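Long-range contacts in cytochrome c, putative (Shewanella oneidensis, PDB 1SP3), which probably works as a respiratory oxidoreductase, an octaheme tetrathionate reductase that passes electrons among its covalently bound hemes c: residues A231-H236 with R397-V402; D32-S37 with K91-V96; I337-L342 with K382-Y387. One frame throughout, in Å; residues are numbered along the deposited sequence.

Contact 1. Residues A231-H236 with R397-V402; sequences ACQTCH and RINHMV. With HEC (heme c), chain I.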
loop_
_atom_site.group_PDB
_atom_site.type_symbol
_atom_site.label_atom_id
_atom_site.label_comp_id
_atom_site.label_asym_id
_atom_site.label_seq_id
_atom_site.Cartn_x
_atom_site.Cartn_y
_atom_site.Cartn_z
ATOM N N ALA A 231 -5.360 8.610 18.299
ATOM C CA ALA A 231 -6.060 7.510 17.595
ATOM C C ALA A 231 -5.829 6.234 18.300
ATOM O O ALA A 231 -4.722 6.013 18.805
ATOM C CB ALA A 231 -5.518 7.357 16.164
ATOM N N CYS A 232 -6.822 5.340 18.302
ATOM C CA CYS A 232 -6.614 4.041 18.946
ATOM C C CYS A 232 -5.345 3.392 18.454
ATOM O O CYS A 232 -4.575 2.798 19.215
ATOM C CB CYS A 232 -7.804 3.054 18.685
ATOM S SG CYS A 232 -9.449 3.759 18.792
ATOM N N GLN A 233 -5.167 3.438 17.133
ATOM C CA GLN A 233 -4.032 2.795 16.451
ATOM C C GLN A 233 -2.711 3.255 17.041
ATOM O O GLN A 233 -1.777 2.499 17.143
ATOM C CB GLN A 233 -4.074 3.194 14.959
ATOM C CG GLN A 233 -5.191 2.464 14.138
ATOM C CD GLN A 233 -6.431 3.251 14.056
ATOM O OE1 GLN A 233 -6.750 4.040 14.983
ATOM N NE2 GLN A 233 -7.140 3.125 12.917
ATOM N N THR A 234 -2.591 4.510 17.457
ATOM C CA THR A 234 -1.320 4.967 18.053
ATOM C C THR A 234 -0.849 4.179 19.270
ATOM O O THR A 234 0.296 3.698 19.345
ATOM C CB THR A 234 -1.448 6.501 18.312
ATOM O OG1 THR A 234 -1.544 7.151 17.046
ATOM C CG2 THR A 234 -0.152 7.132 19.015
ATOM N N CYS A 235 -1.713 4.035 20.278
ATOM C CA CYS A 235 -1.316 3.264 21.463
ATOM C C CYS A 235 -1.238 1.736 21.249
ATOM O O CYS A 235 -0.442 1.038 21.866
ATOM C CB CYS A 235 -2.254 3.614 22.610
ATOM S SG CYS A 235 -2.010 5.388 23.074
ATOM N N HIS A 236 -2.061 1.223 20.354
ATOM C CA HIS A 236 -2.315 -0.200 20.233
ATOM C C HIS A 236 -1.568 -0.871 19.118
ATOM O O HIS A 236 -1.618 -2.101 18.984
ATOM C CB HIS A 236 -3.802 -0.384 20.068
ATOM C CG HIS A 236 -4.530 -0.166 21.359
ATOM N ND1 HIS A 236 -4.328 -0.992 22.445
ATOM C CD2 HIS A 236 -5.384 0.794 21.768
ATOM C CE1 HIS A 236 -5.042 -0.562 23.458
ATOM N NE2 HIS A 236 -5.734 0.484 23.061
ATOM N N ARG A 397 -0.314 4.797 6.350
ATOM C CA ARG A 397 -0.983 4.569 7.620
ATOM C C ARG A 397 -0.666 3.179 8.129
ATOM O O ARG A 397 -0.621 2.246 7.348
ATOM C CB ARG A 397 -2.493 4.634 7.427
ATOM C CG ARG A 397 -2.913 6.021 7.021
ATOM C CD ARG A 397 -4.355 6.235 7.077
ATOM N NE ARG A 397 -4.798 5.928 8.470
ATOM C CZ ARG A 397 -6.072 5.674 8.790
ATOM N NH1 ARG A 397 -7.013 5.674 7.845
ATOM N NH2 ARG A 397 -6.405 5.396 10.042
ATOM N N ILE A 398 -0.617 3.043 9.440
ATOM C CA ILE A 398 -0.456 1.763 10.058
ATOM C C ILE A 398 -1.788 1.423 10.740
ATOM O O ILE A 398 -2.176 2.102 11.641
ATOM C CB ILE A 398 0.676 1.845 11.118
ATOM C CG1 ILE A 398 2.063 2.027 10.449
ATOM C CG2 ILE A 398 0.698 0.576 11.920
ATOM C CD1 ILE A 398 2.312 0.784 9.496
ATOM N N ASN A 399 -2.410 0.288 10.397
ATOM C CA ASN A 399 -3.691 -0.101 10.934
ATOM C C ASN A 399 -3.805 -1.515 11.456
ATOM O O ASN A 399 -4.820 -1.816 12.121
ATOM C CB ASN A 399 -4.835 0.119 9.904
ATOM C CG ASN A 399 -5.049 1.607 9.587
ATOM O OD1 ASN A 399 -5.653 2.376 10.345
ATOM N ND2 ASN A 399 -4.550 1.991 8.441
ATOM N N HIS A 400 -2.852 -2.373 11.126
ATOM C CA HIS A 400 -2.879 -3.805 11.470
ATOM C C HIS A 400 -1.793 -4.141 12.503
ATOM O O HIS A 400 -1.046 -3.247 12.854
ATOM C CB HIS A 400 -2.860 -4.691 10.218
ATOM C CG HIS A 400 -3.824 -4.203 9.184
ATOM N ND1 HIS A 400 -3.486 -3.231 8.253
ATOM C CD2 HIS A 400 -5.150 -4.436 9.021
ATOM C CE1 HIS A 400 -4.561 -2.921 7.537
ATOM N NE2 HIS A 400 -5.578 -3.645 7.971
ATOM N N MET A 401 -1.724 -5.412 12.973
ATOM C CA MET A 401 -0.824 -5.801 14.039
ATOM C C MET A 401 -1.193 -5.159 15.393
ATOM O O MET A 401 -0.319 -4.905 16.245
ATOM C CB MET A 401 0.663 -5.519 13.710
ATOM C CG MET A 401 1.183 -6.327 12.487
ATOM S SD MET A 401 2.962 -6.054 12.003
ATOM C CE MET A 401 3.090 -7.423 10.805
ATOM N N VAL A 402 -2.463 -4.979 15.644
ATOM C CA VAL A 402 -2.801 -4.504 16.969
ATOM C C VAL A 402 -2.203 -5.543 17.969
ATOM O O VAL A 402 -2.348 -6.749 17.777
ATOM C CB VAL A 402 -4.319 -4.315 17.137
ATOM C CG1 VAL A 402 -4.678 -4.095 18.656
ATOM C CG2 VAL A 402 -4.836 -3.104 16.222
HETATM FE FE HEC I . -6.733 1.254 24.606
HETATM C CHA HEC I . -6.458 -1.223 26.687
HETATM C CHB HEC I . -9.186 -0.328 22.852
HETATM C CHC HEC I . -7.440 4.191 22.756
HETATM C CHD HEC I . -3.988 2.799 25.838
HETATM N NA HEC I . -7.752 -0.499 24.759
HETATM C C1A HEC I . -7.490 -1.348 25.790
HETATM C C2A HEC I . -8.373 -2.474 25.603
HETATM C C3A HEC I . -9.168 -2.254 24.556
HETATM C C4A HEC I . -8.741 -1.002 23.960
HETATM C CMA HEC I . -10.300 -3.208 24.071
HETATM C CAA HEC I . -8.451 -3.671 26.585
HETATM C CBA HEC I . -9.328 -3.179 27.743
HETATM C CGA HEC I . -9.345 -4.216 28.850
HETATM O O1A HEC I . -9.996 -5.241 28.694
HETATM O O2A HEC I . -8.642 -4.042 29.863
HETATM N NB HEC I . -8.037 1.834 23.137
HETATM C C1B HEC I . -8.895 0.958 22.504
HETATM C C2B HEC I . -9.604 1.670 21.515
HETATM C C3B HEC I . -9.183 2.911 21.526
HETATM C C4B HEC I . -8.189 3.047 22.531
HETATM C CMB HEC I . -10.747 1.050 20.686
HETATM C CAB HEC I . -9.725 4.077 20.671
HETATM C CBB HEC I . -11.048 4.265 20.907
HETATM N NC HEC I . -5.878 3.153 24.329
HETATM C C1C HEC I . -6.288 4.145 23.469
HETATM C C2C HEC I . -5.335 5.185 23.528
HETATM C C3C HEC I . -4.345 4.791 24.386
HETATM C C4C HEC I . -4.701 3.493 24.907
HETATM C CMC HEC I . -5.457 6.456 22.662
HETATM C CAC HEC I . -3.025 5.554 24.765
HETATM C CBC HEC I . -2.930 6.901 25.059
HETATM N ND HEC I . -5.396 0.895 25.991
HETATM C C1D HEC I . -4.313 1.622 26.390
HETATM C C2D HEC I . -3.643 0.974 27.499
HETATM C C3D HEC I . -4.360 -0.295 27.655
HETATM C C4D HEC I . -5.467 -0.251 26.755
HETATM C CMD HEC I . -2.325 1.471 28.220
HETATM C CAD HEC I . -4.079 -1.442 28.723
HETATM C CBD HEC I . -4.794 -0.958 30.002
HETATM C CGD HEC I . -6.127 -1.687 30.004
HETATM O O1D HEC I . -6.107 -2.987 29.890
HETATM O O2D HEC I . -7.216 -0.985 30.115
#

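Contact 2. Residues D32-S37 with K91-V96; sequences DMMKTS and KDKTKV. With HEC (heme c), chain F.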
loop_
_atom_site.group_PDB
_atom_site.type_symbol
_atom_site.label_atom_id
_atom_site.label_comp_id
_atom_site.label_asym_id
_atom_site.label_seq_id
_atom_site.Cartn_x
_atom_site.Cartn_y
_atom_site.Cartn_z
ATOM N N ASP A 32 -20.177 -5.831 -10.956
ATOM C CA ASP A 32 -19.995 -5.147 -9.681
ATOM C C ASP A 32 -18.509 -4.908 -9.344
ATOM O O ASP A 32 -18.144 -3.865 -8.866
ATOM C CB ASP A 32 -20.639 -5.955 -8.528
ATOM C CG ASP A 32 -22.178 -5.962 -8.587
ATOM O OD1 ASP A 32 -22.773 -4.970 -9.137
ATOM O OD2 ASP A 32 -22.830 -6.936 -8.088
ATOM N N MET A 33 -17.695 -5.907 -9.544
ATOM C CA MET A 33 -16.319 -5.844 -9.133
ATOM C C MET A 33 -15.628 -4.793 -10.010
ATOM O O MET A 33 -14.732 -3.999 -9.568
ATOM C CB MET A 33 -15.710 -7.228 -9.305
ATOM C CG MET A 33 -14.549 -7.586 -8.306
ATOM S SD MET A 33 -13.005 -6.779 -8.904
ATOM C CE MET A 33 -13.354 -7.228 -10.651
ATOM N N MET A 34 -16.052 -4.762 -11.258
ATOM C CA MET A 34 -15.353 -3.906 -12.219
ATOM C C MET A 34 -15.636 -2.422 -11.956
ATOM O O MET A 34 -14.926 -1.547 -12.486
ATOM C CB MET A 34 -15.733 -4.282 -13.658
ATOM C CG MET A 34 -15.173 -5.609 -14.046
ATOM S SD MET A 34 -16.029 -6.128 -15.496
ATOM C CE MET A 34 -15.002 -5.627 -16.975
ATOM N N LYS A 35 -16.627 -2.139 -11.110
ATOM C CA LYS A 35 -16.836 -0.772 -10.736
ATOM C C LYS A 35 -15.822 -0.358 -9.667
ATOM O O LYS A 35 -15.837 0.816 -9.315
ATOM C CB LYS A 35 -18.231 -0.509 -10.189
ATOM C CG LYS A 35 -19.415 -0.779 -11.157
ATOM C CD LYS A 35 -20.739 -0.476 -10.396
ATOM C CE LYS A 35 -21.994 -0.982 -11.125
ATOM N NZ LYS A 35 -23.097 -1.209 -10.102
ATOM N N THR A 36 -14.993 -1.266 -9.132
ATOM C CA THR A 36 -14.232 -0.856 -7.961
ATOM C C THR A 36 -12.820 -0.621 -8.195
ATOM O O THR A 36 -12.314 -1.026 -9.253
ATOM C CB THR A 36 -14.295 -1.843 -6.823
ATOM O OG1 THR A 36 -13.488 -2.965 -7.164
ATOM C CG2 THR A 36 -15.759 -2.325 -6.515
ATOM N N SER A 37 -12.124 -0.031 -7.197
ATOM C CA SER A 37 -10.681 0.210 -7.395
ATOM C C SER A 37 -9.860 -1.095 -7.595
ATOM O O SER A 37 -8.758 -1.065 -8.183
ATOM C CB SER A 37 -10.086 1.073 -6.301
ATOM O OG SER A 37 -9.968 0.324 -5.186
ATOM N N LYS A 91 -13.347 -2.878 -19.955
ATOM C CA LYS A 91 -14.771 -3.198 -20.055
ATOM C C LYS A 91 -14.977 -4.644 -20.417
ATOM O O LYS A 91 -16.104 -5.160 -20.458
ATOM C CB LYS A 91 -15.521 -2.334 -21.058
ATOM C CG LYS A 91 -15.479 -0.831 -20.763
ATOM C CD LYS A 91 -16.049 -0.363 -19.380
ATOM C CE LYS A 91 -17.376 -1.053 -18.824
ATOM N NZ LYS A 91 -18.619 -1.352 -19.709
ATOM N N ASP A 92 -13.861 -5.310 -20.639
ATOM C CA ASP A 92 -13.937 -6.724 -20.922
ATOM C C ASP A 92 -14.082 -7.645 -19.679
ATOM O O ASP A 92 -13.069 -7.996 -18.973
ATOM C CB ASP A 92 -12.707 -7.119 -21.712
ATOM C CG ASP A 92 -12.818 -8.503 -22.299
ATOM O OD1 ASP A 92 -13.743 -9.311 -21.887
ATOM O OD2 ASP A 92 -11.955 -8.890 -23.143
ATOM N N LYS A 93 -15.304 -8.149 -19.507
ATOM C CA LYS A 93 -15.624 -9.025 -18.360
ATOM C C LYS A 93 -14.835 -10.311 -18.322
ATOM O O LYS A 93 -14.549 -10.823 -17.241
ATOM C CB LYS A 93 -17.129 -9.277 -18.211
ATOM C CG LYS A 93 -17.898 -8.012 -17.801
ATOM C CD LYS A 93 -19.131 -7.862 -18.704
ATOM C CE LYS A 93 -19.904 -6.578 -18.461
ATOM N NZ LYS A 93 -21.125 -7.066 -17.828
ATOM N N THR A 94 -14.471 -10.865 -19.482
ATOM C CA THR A 94 -13.665 -12.108 -19.412
ATOM C C THR A 94 -12.230 -11.937 -18.899
ATOM O O THR A 94 -11.506 -12.960 -18.700
ATOM C CB THR A 94 -13.644 -12.871 -20.755
ATOM O OG1 THR A 94 -12.871 -12.100 -21.656
ATOM C CG2 THR A 94 -15.029 -12.828 -21.404
ATOM N N LYS A 95 -11.815 -10.703 -18.689
ATOM C CA LYS A 95 -10.468 -10.426 -18.146
ATOM C C LYS A 95 -10.384 -10.233 -16.635
ATOM O O LYS A 95 -9.334 -9.876 -16.110
ATOM C CB LYS A 95 -9.851 -9.184 -18.836
ATOM C CG LYS A 95 -9.713 -9.356 -20.369
ATOM C CD LYS A 95 -9.115 -10.711 -20.728
ATOM C CE LYS A 95 -8.926 -10.869 -22.289
ATOM N NZ LYS A 95 -8.034 -12.050 -22.610
ATOM N N VAL A 96 -11.471 -10.463 -15.910
ATOM C CA VAL A 96 -11.408 -10.314 -14.445
ATOM C C VAL A 96 -10.776 -11.538 -13.902
ATOM O O VAL A 96 -10.966 -12.589 -14.477
ATOM C CB VAL A 96 -12.809 -10.107 -13.897
ATOM C CG1 VAL A 96 -12.828 -10.026 -12.361
ATOM C CG2 VAL A 96 -13.367 -8.852 -14.569
HETATM FE FE HEC F . -6.802 -5.242 -2.180
HETATM C CHA HEC F . -6.541 -1.871 -2.341
HETATM C CHB HEC F . -8.586 -4.911 0.714
HETATM C CHC HEC F . -7.566 -8.546 -2.316
HETATM C CHD HEC F . -4.698 -5.500 -4.860
HETATM N NA HEC F . -7.434 -3.699 -1.033
HETATM C C1A HEC F . -7.174 -2.395 -1.243
HETATM C C2A HEC F . -7.809 -1.587 -0.240
HETATM C C3A HEC F . -8.415 -2.423 0.601
HETATM C C4A HEC F . -8.175 -3.759 0.133
HETATM C CMA HEC F . -9.147 -2.011 1.912
HETATM C CAA HEC F . -7.683 0.005 -0.156
HETATM C CBA HEC F . -8.883 0.752 -0.741
HETATM C CGA HEC F . -8.581 1.159 -2.169
HETATM O O1A HEC F . -9.548 1.392 -2.958
HETATM O O2A HEC F . -7.369 1.348 -2.497
HETATM N NB HEC F . -7.873 -6.487 -0.994
HETATM C C1B HEC F . -8.531 -6.161 0.137
HETATM C C2B HEC F . -9.065 -7.361 0.736
HETATM C C3B HEC F . -8.761 -8.380 -0.064
HETATM C C4B HEC F . -8.033 -7.833 -1.195
HETATM C CMB HEC F . -9.816 -7.262 2.091
HETATM C CAB HEC F . -9.237 -9.869 -0.005
HETATM C CBB HEC F . -10.616 -10.036 0.040
HETATM N NC HEC F . -6.261 -6.730 -3.331
HETATM C C1C HEC F . -6.688 -8.065 -3.243
HETATM C C2C HEC F . -5.950 -8.825 -4.203
HETATM C C3C HEC F . -5.205 -7.973 -4.909
HETATM C C4C HEC F . -5.352 -6.635 -4.397
HETATM C CMC HEC F . -6.000 -10.365 -4.394
HETATM C CAC HEC F . -4.297 -8.415 -6.052
HETATM C CBC HEC F . -4.861 -9.027 -7.178
HETATM N ND HEC F . -5.710 -3.922 -3.352
HETATM C C1D HEC F . -4.917 -4.224 -4.448
HETATM C C2D HEC F . -4.454 -3.034 -5.097
HETATM C C3D HEC F . -5.096 -1.924 -4.348
HETATM C C4D HEC F . -5.850 -2.560 -3.280
HETATM C CMD HEC F . -3.533 -2.801 -6.329
HETATM C CAD HEC F . -4.972 -0.398 -4.626
HETATM C CBD HEC F . -6.186 -0.151 -5.498
HETATM C CGD HEC F . -6.192 1.302 -5.957
HETATM O O1D HEC F . -6.613 2.148 -5.129
HETATM O O2D HEC F . -5.788 1.660 -7.110
#

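Contact 3. Residues I337-L342 with K382-Y387; sequences IYDKKL and KYSGEY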
loop_
_atom_site.group_PDB
_atom_site.type_symbol
_atom_site.label_atom_id
_atom_site.label_comp_id
_atom_site.label_asym_id
_atom_site.label_seq_id
_atom_site.Cartn_x
_atom_site.Cartn_y
_atom_site.Cartn_z
ATOM N N ILE A 337 14.685 9.384 -9.530
ATOM C CA ILE A 337 15.087 10.121 -10.713
ATOM C C ILE A 337 14.107 11.225 -11.103
ATOM O O ILE A 337 12.903 11.055 -11.066
ATOM C CB ILE A 337 15.287 9.117 -11.895
ATOM C CG1 ILE A 337 15.858 9.852 -13.156
ATOM C CG2 ILE A 337 13.969 8.323 -12.214
ATOM C CD1 ILE A 337 16.249 8.899 -14.365
ATOM N N TYR A 338 14.672 12.394 -11.432
ATOM C CA TYR A 338 13.925 13.548 -11.816
ATOM C C TYR A 338 14.551 14.236 -13.065
ATOM O O TYR A 338 15.729 14.132 -13.340
ATOM C CB TYR A 338 13.701 14.534 -10.612
ATOM C CG TYR A 338 14.810 15.527 -10.350
ATOM C CD1 TYR A 338 14.786 16.820 -10.894
ATOM C CD2 TYR A 338 15.885 15.170 -9.537
ATOM C CE1 TYR A 338 15.863 17.757 -10.628
ATOM C CE2 TYR A 338 16.927 16.063 -9.271
ATOM C CZ TYR A 338 16.921 17.330 -9.816
ATOM O OH TYR A 338 17.992 18.164 -9.492
ATOM N N ASP A 339 13.713 14.900 -13.820
ATOM C CA ASP A 339 14.143 15.675 -14.997
ATOM C C ASP A 339 14.813 16.982 -14.551
ATOM O O ASP A 339 14.162 17.867 -13.986
ATOM C CB ASP A 339 12.913 15.996 -15.812
ATOM C CG ASP A 339 13.253 16.578 -17.163
ATOM O OD1 ASP A 339 13.861 17.709 -17.215
ATOM O OD2 ASP A 339 12.892 15.975 -18.194
ATOM N N LYS A 340 16.103 17.101 -14.832
ATOM C CA LYS A 340 16.943 18.180 -14.265
ATOM C C LYS A 340 16.554 19.527 -14.836
ATOM O O LYS A 340 16.809 20.554 -14.212
ATOM C CB LYS A 340 18.437 17.928 -14.560
ATOM C CG LYS A 340 19.321 19.011 -14.030
ATOM C CD LYS A 340 20.273 18.479 -12.976
ATOM C CE LYS A 340 21.647 19.227 -12.897
ATOM N NZ LYS A 340 22.201 19.799 -14.192
ATOM N N LYS A 341 15.929 19.507 -16.012
ATOM C CA LYS A 341 15.435 20.735 -16.614
ATOM C C LYS A 341 13.996 21.111 -16.292
ATOM O O LYS A 341 13.708 22.274 -16.050
ATOM C CB LYS A 341 15.643 20.736 -18.134
ATOM C CG LYS A 341 17.129 21.050 -18.536
ATOM C CD LYS A 341 17.587 22.474 -18.133
ATOM C CE LYS A 341 18.258 23.248 -19.329
ATOM N NZ LYS A 341 18.871 22.360 -20.414
ATOM N N LEU A 342 13.080 20.156 -16.328
ATOM C CA LEU A 342 11.738 20.508 -15.931
ATOM C C LEU A 342 11.849 20.316 -14.426
ATOM O O LEU A 342 12.739 19.601 -13.907
ATOM C CB LEU A 342 10.718 19.552 -16.610
ATOM C CG LEU A 342 10.926 19.365 -18.126
ATOM C CD1 LEU A 342 10.467 17.949 -18.526
ATOM C CD2 LEU A 342 10.148 20.486 -18.918
ATOM N N LYS A 382 7.691 16.394 -22.341
ATOM C CA LYS A 382 8.726 15.589 -22.955
ATOM C C LYS A 382 9.910 15.515 -22.016
ATOM O O LYS A 382 10.324 16.528 -21.426
ATOM C CB LYS A 382 9.189 16.225 -24.288
ATOM C CG LYS A 382 8.302 15.809 -25.493
ATOM C CD LYS A 382 7.798 16.997 -26.291
ATOM C CE LYS A 382 6.850 16.512 -27.394
ATOM N NZ LYS A 382 7.656 15.736 -28.402
ATOM N N TYR A 383 10.480 14.321 -21.933
ATOM C CA TYR A 383 11.748 14.157 -21.257
ATOM C C TYR A 383 12.715 15.175 -21.858
ATOM O O TYR A 383 12.796 15.267 -23.113
ATOM C CB TYR A 383 12.270 12.753 -21.458
ATOM C CG TYR A 383 13.633 12.564 -20.875
ATOM C CD1 TYR A 383 13.935 13.079 -19.637
ATOM C CD2 TYR A 383 14.623 11.859 -21.563
ATOM C CE1 TYR A 383 15.156 12.918 -19.097
ATOM C CE2 TYR A 383 15.874 11.681 -21.010
ATOM C CZ TYR A 383 16.132 12.201 -19.770
ATOM O OH TYR A 383 17.370 12.060 -19.147
ATOM N N SER A 384 13.431 15.928 -20.993
ATOM C CA SER A 384 14.323 16.955 -21.528
ATOM C C SER A 384 15.654 16.403 -22.027
ATOM O O SER A 384 16.346 17.068 -22.762
ATOM C CB SER A 384 14.535 18.122 -20.552
ATOM O OG SER A 384 15.373 17.705 -19.511
ATOM N N GLY A 385 16.008 15.181 -21.616
ATOM C CA GLY A 385 17.302 14.653 -21.949
ATOM C C GLY A 385 18.319 14.771 -20.836
ATOM O O GLY A 385 19.361 14.249 -20.973
ATOM N N GLU A 386 17.987 15.441 -19.744
ATOM C CA GLU A 386 18.871 15.606 -18.600
ATOM C C GLU A 386 18.169 15.093 -17.299
ATOM O O GLU A 386 17.035 15.483 -16.981
ATOM C CB GLU A 386 19.179 17.094 -18.413
ATOM C CG GLU A 386 20.313 17.689 -19.243
ATOM C CD GLU A 386 20.825 18.979 -18.590
ATOM O OE1 GLU A 386 21.767 18.892 -17.737
ATOM O OE2 GLU A 386 20.266 20.075 -18.883
ATOM N N TYR A 387 18.849 14.254 -16.550
ATOM C CA TYR A 387 18.246 13.770 -15.339
ATOM C C TYR A 387 19.190 13.985 -14.200
ATOM O O TYR A 387 20.407 14.193 -14.409
ATOM C CB TYR A 387 17.871 12.315 -15.453
ATOM C CG TYR A 387 19.049 11.346 -15.463
ATOM C CD1 TYR A 387 19.460 10.707 -14.276
ATOM C CD2 TYR A 387 19.725 11.034 -16.660
ATOM C CE1 TYR A 387 20.484 9.792 -14.279
ATOM C CE2 TYR A 387 20.794 10.084 -16.693
ATOM C CZ TYR A 387 21.186 9.512 -15.505
ATOM O OH TYR A 387 22.208 8.596 -15.461
#

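Contact 1. Residues A231-H236 with R397-V402
His236 and Val402 bring their CA atoms within 5.4 Å, and Gln233 and Asn399 within 6.2 Å, where the loop leaving strand 387-397 passes helix 232-236. One side-chain hydrogen bond spans the gap: Gln233 NE2 gives to Asn399 OD1 at 3.1 Å. The donor lies in the carbonyl plane of Asn399, while OD1 stands 25° out of the amide plane of Gln233. The two amides are turned 65° against each other. The same NE2 also bonds to Asp205. Arg397 NH2 lies 3.7 Å from Gln233 NE2 and forms a salt bridge with Asp205, so this aspartate serves both groups. At the other end Val402 CA makes a CH contact with His236 O (3.4 Å), and Val402 CG1 packs 4.1 Å from His236 CB. This is a c-type CXXCH site: Cys232 and Cys235 form thioethers to the heme, and His236 NE2 binds its iron opposite His218. His400, an axial ligand of a second heme, lies in the facing loop. The contact thus joins two segments that each carry an axial heme ligand, through amide and apolar groups, and the buried guanidinium is probably balanced by Asp205.

Contact 2. Residues D32-S37 with K91-V96
Met33 and Met34, late in helix 15-34, pack on the loop that leads through Val96 into the heme-binding motif of Cys98, Cys101 and His102, within the region related to cytochrome c554. No hydrogen bond crosses; two thioether chains and a valine make the seam. Met33 and Val96 reach toward each other tip to tip, CE meeting CG1 at 3.3 Å, closer than usual for carbon atoms. CG of Met33 is anti to the backbone N (chi1 -150°), and bends at chi2 and chi3 turn CE, the methyl that meets Val96, back toward its own CB. Met34 takes the other methyl of the valine: its CG lies 3.7 Å from Val96 CG2. Its SD meets Lys93 CG at 3.5 Å, the two chains crossing at about a right angle, while its CE rests 3.5 Å from Asp92 C, against the backbone of the loop. That loop is shaped by an Asx turn in which Asp92 OD1 accepts from both Thr94 N and Thr94 OG1, on the same face of the carboxylate. After the methionines, Thr36 caps the helix that carries the heme ligand His38, and Ser37 OG gives a hydrogen bond to a heme propionate. Trp39 of helix 37-40 touches Met33, Met34 and Val96, and Leu23 of helix 15-34 lies against Lys93 and Thr94, so the loop touches both helices.

Contact 3. Residues I337-L342 with K382-Y387
Glu386 reaches across to Lys340 and Lys341 with both its backbone and its carboxylate. Its carbonyl O accepts from Lys340 N at 2.8 Å, the donor standing 43° above the carbonyl plane. Its carboxylate is shared: OE2 forms a salt bridge with Lys341 NZ at 3.1 Å, met nearly along the C-O axis. Lys340, its chain bent at chi2 and again at chi4, brings NZ only to a long 3.7 Å from Glu386 OE1. One glutamate carboxylate would probably offset part of the charge of the two lysines, where both lysines are exposed and Glu386 partly so.

Tyr387 faces Asp339 in an antiparallel non-hydrogen-bonded pair, the last rung between strands 325-339 and 387-397, with side chains that diverge. On the ring side, Ile337 CD1 lies 3.7 Å from Tyr387 CD1, and Trp362 of helix 362-372 meets the same ring. Beyond this pair regular strand pairing ends, with the Lys340 N to Glu386 O bond just past it, and Asp339 holds the loop of 382-387 in place. Its OD2 takes Ser384 N at 2.9 Å on the syn lone pair; its OD1 takes Ser384 OG at 2.7 Å, and, from the opposite face of the carboxylate, Leu342 N. An alanine in place of Asp339 would probably leave Ser384 N, Ser384 OG and Leu342 N without this acceptor and Ser384 less firmly placed. Tyr383 CD1 also rests 3.4 Å from Asp339 OD2, and the Tyr383 hydroxyl bonds to Asn363.

How the contacts relate
Contact 1 is wholly buried; contacts 2 and 3 are partly buried, contact 3 being the farthest from the chain centre, about 40 Å from contact 1 between centres and across the middle of the chain from it. Strand 387-397 links contacts 1 and 3, its two ends lying one at each, and strand 325-339, which carries contact 3, also packs against contact 1. Contact 2, in the cytochrome c554-related region, joins the end of a helix to a heme-flanking loop. The chemistry follows the setting. Amide and heme ligation mark contact 1, sulfur and methyl packing contact 2, and salt bridges with a carboxylate-held turn contact 3, whose Ile337 side chain is about 12 Å from a heme.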